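Side-chain contacts in phospholipase A1 (Streptomyces albidoflavus, PDB 4HYQ), which hydrolyses the sn-1 ester bond of glycerophospholipids, releasing a fatty acid, as a member of the GDSL-like lipase/acylhydrolase family: residues 126-131 with 135-140; 115-120 with 172-177. All coordinates share one frame; numbering follows the deposited sequence.

Contact 1 (126-131 with 135-140); sequences SQVRAK and ANVVVL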
loop_
_atom_site.group_PDB
_atom_site.type_symbol
_atom_site.label_atom_id
_atom_site.label_comp_id
_atom_site.label_asym_id
_atom_site.label_seq_id
_atom_site.Cartn_x
_atom_site.Cartn_y
_atom_site.Cartn_z
ATOM N N SER A 126 -4.720 -15.780 6.127
ATOM C CA SER A 126 -5.480 -16.860 6.752
ATOM C C SER A 126 -6.217 -16.415 8.007
ATOM O O SER A 126 -7.360 -16.818 8.233
ATOM C CB SER A 126 -4.564 -18.030 7.079
ATOM O OG SER A 126 -4.193 -18.693 5.880
ATOM N N GLN A 127 -5.576 -15.583 8.825
ATOM C CA GLN A 127 -6.218 -15.102 10.046
ATOM C C GLN A 127 -7.364 -14.143 9.750
ATOM O O GLN A 127 -8.339 -14.099 10.486
ATOM C CB GLN A 127 -5.195 -14.429 10.972
ATOM C CG GLN A 127 -4.209 -15.390 11.615
ATOM C CD GLN A 127 -4.890 -16.471 12.452
ATOM O OE1 GLN A 127 -5.805 -16.194 13.242
ATOM N NE2 GLN A 127 -4.439 -17.712 12.286
ATOM N N VAL A 128 -7.242 -13.355 8.687
ATOM C CA VAL A 128 -8.314 -12.439 8.322
ATOM C C VAL A 128 -9.563 -13.272 8.003
ATOM O O VAL A 128 -10.658 -12.970 8.471
ATOM C CB VAL A 128 -7.937 -11.594 7.084
ATOM C CG1 VAL A 128 -9.170 -10.940 6.493
ATOM C CG2 VAL A 128 -6.916 -10.525 7.485
ATOM N N ARG A 129 -9.378 -14.315 7.196
ATOM C CA ARG A 129 -10.485 -15.193 6.806
ATOM C C ARG A 129 -11.072 -15.923 8.010
ATOM O O ARG A 129 -12.289 -16.120 8.098
ATOM C CB ARG A 129 -10.005 -16.221 5.766
ATOM C CG ARG A 129 -11.066 -17.260 5.390
ATOM C CD ARG A 129 -12.324 -16.555 4.916
ATOM N NE ARG A 129 -12.189 -15.989 3.569
ATOM C CZ ARG A 129 -12.755 -14.849 3.187
ATOM N NH1 ARG A 129 -13.476 -14.130 4.045
ATOM N NH2 ARG A 129 -12.660 -14.451 1.919
ATOM N N ALA A 130 -10.219 -16.318 8.946
ATOM C CA ALA A 130 -10.709 -17.026 10.124
ATOM C C ALA A 130 -11.637 -16.159 10.964
ATOM O O ALA A 130 -12.640 -16.637 11.500
ATOM C CB ALA A 130 -9.546 -17.508 10.962
ATOM N N LYS A 131 -11.323 -14.873 11.070
ATOM C CA LYS A 131 -12.132 -13.965 11.874
ATOM C C LYS A 131 -13.335 -13.369 11.141
ATOM O O LYS A 131 -14.326 -12.988 11.764
ATOM C CB LYS A 131 -11.232 -12.849 12.424
ATOM C CG LYS A 131 -11.670 -12.333 13.778
ATOM C CD LYS A 131 -10.530 -11.597 14.461
ATOM C CE LYS A 131 -10.967 -11.050 15.808
ATOM N NZ LYS A 131 -12.043 -10.052 15.677
ATOM N N ALA A 135 -16.562 -12.283 4.574
ATOM C CA ALA A 135 -16.188 -11.070 3.866
ATOM C C ALA A 135 -15.487 -11.234 2.535
ATOM O O ALA A 135 -14.717 -12.176 2.326
ATOM C CB ALA A 135 -15.309 -10.196 4.776
ATOM N N ASN A 136 -15.770 -10.297 1.637
ATOM C CA ASN A 136 -15.089 -10.247 0.350
ATOM C C ASN A 136 -13.817 -9.505 0.783
ATOM O O ASN A 136 -13.909 -8.463 1.432
ATOM C CB ASN A 136 -15.889 -9.415 -0.654
ATOM C CG ASN A 136 -15.135 -9.188 -1.948
ATOM O OD1 ASN A 136 -14.448 -10.075 -2.429
ATOM N ND2 ASN A 136 -15.272 -8.000 -2.518
ATOM N N VAL A 137 -12.650 -10.056 0.466
ATOM C CA VAL A 137 -11.380 -9.439 0.853
ATOM C C VAL A 137 -10.658 -8.950 -0.390
ATOM O O VAL A 137 -10.434 -9.715 -1.334
ATOM C CB VAL A 137 -10.478 -10.442 1.593
ATOM C CG1 VAL A 137 -9.168 -9.767 2.015
ATOM C CG2 VAL A 137 -11.196 -10.988 2.827
ATOM N N VAL A 138 -10.331 -7.664 -0.403
ATOM C CA VAL A 138 -9.639 -7.062 -1.529
ATOM C C VAL A 138 -8.237 -6.670 -1.059
ATOM O O VAL A 138 -8.094 -5.850 -0.142
ATOM C CB VAL A 138 -10.370 -5.794 -2.008
ATOM C CG1 VAL A 138 -9.628 -5.166 -3.184
ATOM C CG2 VAL A 138 -11.805 -6.140 -2.408
ATOM N N VAL A 139 -7.212 -7.276 -1.656
ATOM C CA VAL A 139 -5.831 -6.943 -1.298
ATOM C C VAL A 139 -5.345 -6.040 -2.420
ATOM O O VAL A 139 -5.299 -6.451 -3.581
ATOM C CB VAL A 139 -4.922 -8.203 -1.224
ATOM C CG1 VAL A 139 -3.500 -7.803 -0.840
ATOM C CG2 VAL A 139 -5.465 -9.189 -0.199
ATOM N N LEU A 140 -4.997 -4.796 -2.092
ATOM C CA LEU A 140 -4.534 -3.886 -3.123
ATOM C C LEU A 140 -3.020 -3.881 -3.148
ATOM O O LEU A 140 -2.377 -3.931 -2.101
ATOM C CB LEU A 140 -5.078 -2.465 -2.881
ATOM C CG LEU A 140 -6.607 -2.329 -2.997
ATOM C CD1 LEU A 140 -7.239 -2.679 -1.661
ATOM C CD2 LEU A 140 -6.996 -0.907 -3.389
#

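Contact 2 (115-120 with 172-177); sequences STLPGR and NSVISK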
loop_
_atom_site.group_PDB
_atom_site.type_symbol
_atom_site.label_atom_id
_atom_site.label_comp_id
_atom_site.label_asym_id
_atom_site.label_seq_id
_atom_site.Cartn_x
_atom_site.Cartn_y
_atom_site.Cartn_z
ATOM N N SER A 115 11.561 -15.001 -0.612
ATOM C CA SER A 115 11.715 -16.082 0.351
ATOM C C SER A 115 11.005 -16.012 1.688
ATOM O O SER A 115 10.692 -17.046 2.275
ATOM C CB SER A 115 13.200 -16.277 0.639
ATOM O OG SER A 115 13.677 -15.221 1.464
ATOM N N THR A 116 10.756 -14.808 2.181
ATOM C CA THR A 116 10.154 -14.673 3.490
ATOM C C THR A 116 8.769 -14.052 3.535
ATOM O O THR A 116 7.918 -14.457 4.333
ATOM C CB THR A 116 11.087 -13.859 4.392
ATOM O OG1 THR A 116 12.393 -14.448 4.364
ATOM C CG2 THR A 116 10.578 -13.839 5.817
ATOM N N LEU A 117 8.532 -13.062 2.691
ATOM C CA LEU A 117 7.238 -12.413 2.697
ATOM C C LEU A 117 6.041 -13.331 2.411
ATOM O O LEU A 117 5.002 -13.199 3.048
ATOM C CB LEU A 117 7.229 -11.246 1.711
ATOM C CG LEU A 117 5.937 -10.417 1.715
ATOM C CD1 LEU A 117 5.698 -9.794 3.089
ATOM C CD2 LEU A 117 6.045 -9.344 0.645
ATOM N N PRO A 118 6.165 -14.275 1.460
ATOM C CA PRO A 118 4.992 -15.128 1.209
ATOM C C PRO A 118 4.404 -15.775 2.463
ATOM O O PRO A 118 3.185 -15.783 2.650
ATOM C CB PRO A 118 5.525 -16.160 0.216
ATOM C CG PRO A 118 6.543 -15.386 -0.549
ATOM C CD PRO A 118 7.274 -14.636 0.556
ATOM N N GLY A 119 5.267 -16.316 3.317
ATOM C CA GLY A 119 4.791 -16.960 4.536
ATOM C C GLY A 119 4.076 -16.017 5.483
ATOM O O GLY A 119 3.068 -16.388 6.103
ATOM N N ARG A 120 4.591 -14.794 5.607
ATOM C CA ARG A 120 3.968 -13.810 6.481
ATOM C C ARG A 120 2.623 -13.383 5.923
ATOM O O ARG A 120 1.674 -13.204 6.679
ATOM C CB ARG A 120 4.866 -12.591 6.650
ATOM C CG ARG A 120 6.213 -12.932 7.234
ATOM C CD ARG A 120 6.914 -11.676 7.681
ATOM N NE ARG A 120 8.222 -11.948 8.257
ATOM C CZ ARG A 120 9.059 -10.996 8.653
ATOM N NH1 ARG A 120 8.708 -9.718 8.533
ATOM N NH2 ARG A 120 10.243 -11.318 9.158
ATOM N N ASN A 172 4.515 -6.912 -5.973
ATOM C CA ASN A 172 3.134 -7.036 -6.440
ATOM C C ASN A 172 2.855 -8.432 -6.981
ATOM O O ASN A 172 1.736 -8.933 -6.874
ATOM C CB ASN A 172 2.834 -5.987 -7.508
ATOM C CG ASN A 172 2.665 -4.599 -6.916
ATOM O OD1 ASN A 172 2.222 -4.454 -5.772
ATOM N ND2 ASN A 172 2.998 -3.576 -7.694
ATOM N N SER A 173 3.874 -9.061 -7.552
ATOM C CA SER A 173 3.705 -10.415 -8.079
ATOM C C SER A 173 3.433 -11.378 -6.921
ATOM O O SER A 173 2.520 -12.210 -6.989
ATOM C CB SER A 173 4.964 -10.841 -8.847
ATOM O OG SER A 173 4.861 -12.191 -9.250
ATOM N N VAL A 174 4.210 -11.253 -5.848
ATOM C CA VAL A 174 4.043 -12.113 -4.678
ATOM C C VAL A 174 2.674 -11.887 -4.047
ATOM O O VAL A 174 1.978 -12.842 -3.673
ATOM C CB VAL A 174 5.130 -11.842 -3.615
ATOM C CG1 VAL A 174 4.746 -12.494 -2.289
ATOM C CG2 VAL A 174 6.468 -12.407 -4.082
ATOM N N ILE A 175 2.283 -10.623 -3.915
ATOM C CA ILE A 175 0.991 -10.303 -3.322
ATOM C C ILE A 175 -0.164 -10.837 -4.173
ATOM O O ILE A 175 -1.097 -11.451 -3.654
ATOM C CB ILE A 175 0.816 -8.775 -3.158
ATOM C CG1 ILE A 175 1.765 -8.274 -2.067
ATOM C CG2 ILE A 175 -0.649 -8.442 -2.833
ATOM C CD1 ILE A 175 1.933 -6.740 -2.046
ATOM N N SER A 176 -0.102 -10.612 -5.478
ATOM C CA SER A 176 -1.187 -11.064 -6.347
ATOM C C SER A 176 -1.354 -12.581 -6.286
ATOM O O SER A 176 -2.481 -13.085 -6.249
ATOM C CB SER A 176 -0.942 -10.625 -7.792
ATOM O OG SER A 176 0.305 -11.103 -8.271
ATOM N N LYS A 177 -0.239 -13.302 -6.257
ATOM C CA LYS A 177 -0.304 -14.755 -6.192
ATOM C C LYS A 177 -0.856 -15.219 -4.854
ATOM O O LYS A 177 -1.679 -16.132 -4.805
ATOM C CB LYS A 177 1.076 -15.356 -6.444
ATOM C CG LYS A 177 1.539 -15.175 -7.876
ATOM C CD LYS A 177 2.979 -15.625 -8.072
ATOM C CE LYS A 177 3.380 -15.533 -9.538
ATOM N NZ LYS A 177 4.772 -16.016 -9.745
#

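Contact 1 (126-131 with 135-140)
The carbonyl oxygen of Ala135 is gripped by both terminal nitrogens of the Arg129 guanidinium. Arg129 NH1 lies 2.9 Å from Ala135 O, with an N-H...O angle of 150°, and reaches it in the carbonyl plane, on a lone pair. Arg129 NH2 is at 3.1 Å from the same Ala135 O, with a more bent N-H...O angle, and approaches nearly along the C=O axis. The oxygen sits less than 10° out of the guanidinium plane, so the group meets it end-on with its NH1-NH2 edge. Arg129 NH1 also donates to Ala132 O, in the connection between helix and strand, which gives the guanidinium a second backbone acceptor and should restrict its rotation. The side chain leaves the helix with CG anti to N (chi1 175°), and bends at chi2 and chi3 bring the guanidinium to the residue just before the strand.

Beside this polar grip lies an apolar contact. Val128 CG1 approaches Val137 CG2 at 4.2 Å, and that same Val137 methyl stands 3.9 Å from Arg129 NH2, obliquely to the guanidinium plane. Tyr184 touches both Arg129 and Val137. A methionine in place of Arg129 would probably leave Ala135 O and Ala132 O without these donors and the turn between helix and strand freer to move.

Helix 117-131 thus packs through Val128 on strand 136-140, whose backbone is hydrogen-bonded to Val76 on one side and Ala185 on the other. A helix laid against an inner strand of a five-stranded parallel sheet, here with order 2-1-3-4-5, is characteristic of the alpha/beta fold of SGNH hydrolases.

Contact 2 (115-120 with 172-177)
The backbones of 115-120 and 172-177 come nearest at Pro118 and Val174, whose CA atoms are 6.7 Å apart, close enough for small side chains to bridge the gap between the first turn of helix 117-131 and the body of helix 158-181. Val174 points toward the other segment and carries the contact with one methyl. Its CG1, anti to the backbone N (chi1 166°), meets Pro118 CG at 3.8 Å, and the two side chains cross at about a right angle. CG is the ring atom of the proline that makes the contact. Leu117 adds a looser approach, with its CD2 at 4.5 Å from the same Val174 CG1, so a single methyl faces both residues at the start of the helix.

This is helix-to-helix packing within the layered alpha/beta fold of the SGNH hydrolases, and helix 158-181 also lies on the parallel sheet, through Ile175 on Tyr186 of strand 185-187. Only 120 Å² is buried between the two segments, both sides summed, and the interface continues beyond them, since Val174 also touches Leu121 one turn further along helix 117-131 and Val113 of helix 99-115. Phe112 of that preceding helix packs on Leu117, next to the break that separates helices 99-115 and 117-131.

Both contacts use helix 117-131, contact 1 at its C-terminal end against strand 136-140 and contact 2 at its first turn against helix 158-181. Contact 1 is buried and mixed in chemistry, pairing a charged group and backbone oxygen with valine packing; contact 2 is only partly buried and wholly apolar. They bury similar areas, 156 and 120 Å², and their centres lie 15 Å apart. Segments 135-140 and 172-177 touch through Val139 CG1 and Ile175 CG2, 3.5 Å apart, which are not the residues carrying either contact. This touch links strand 136-140 to helix 158-181, the next element in the chain; both also meet helix 117-131.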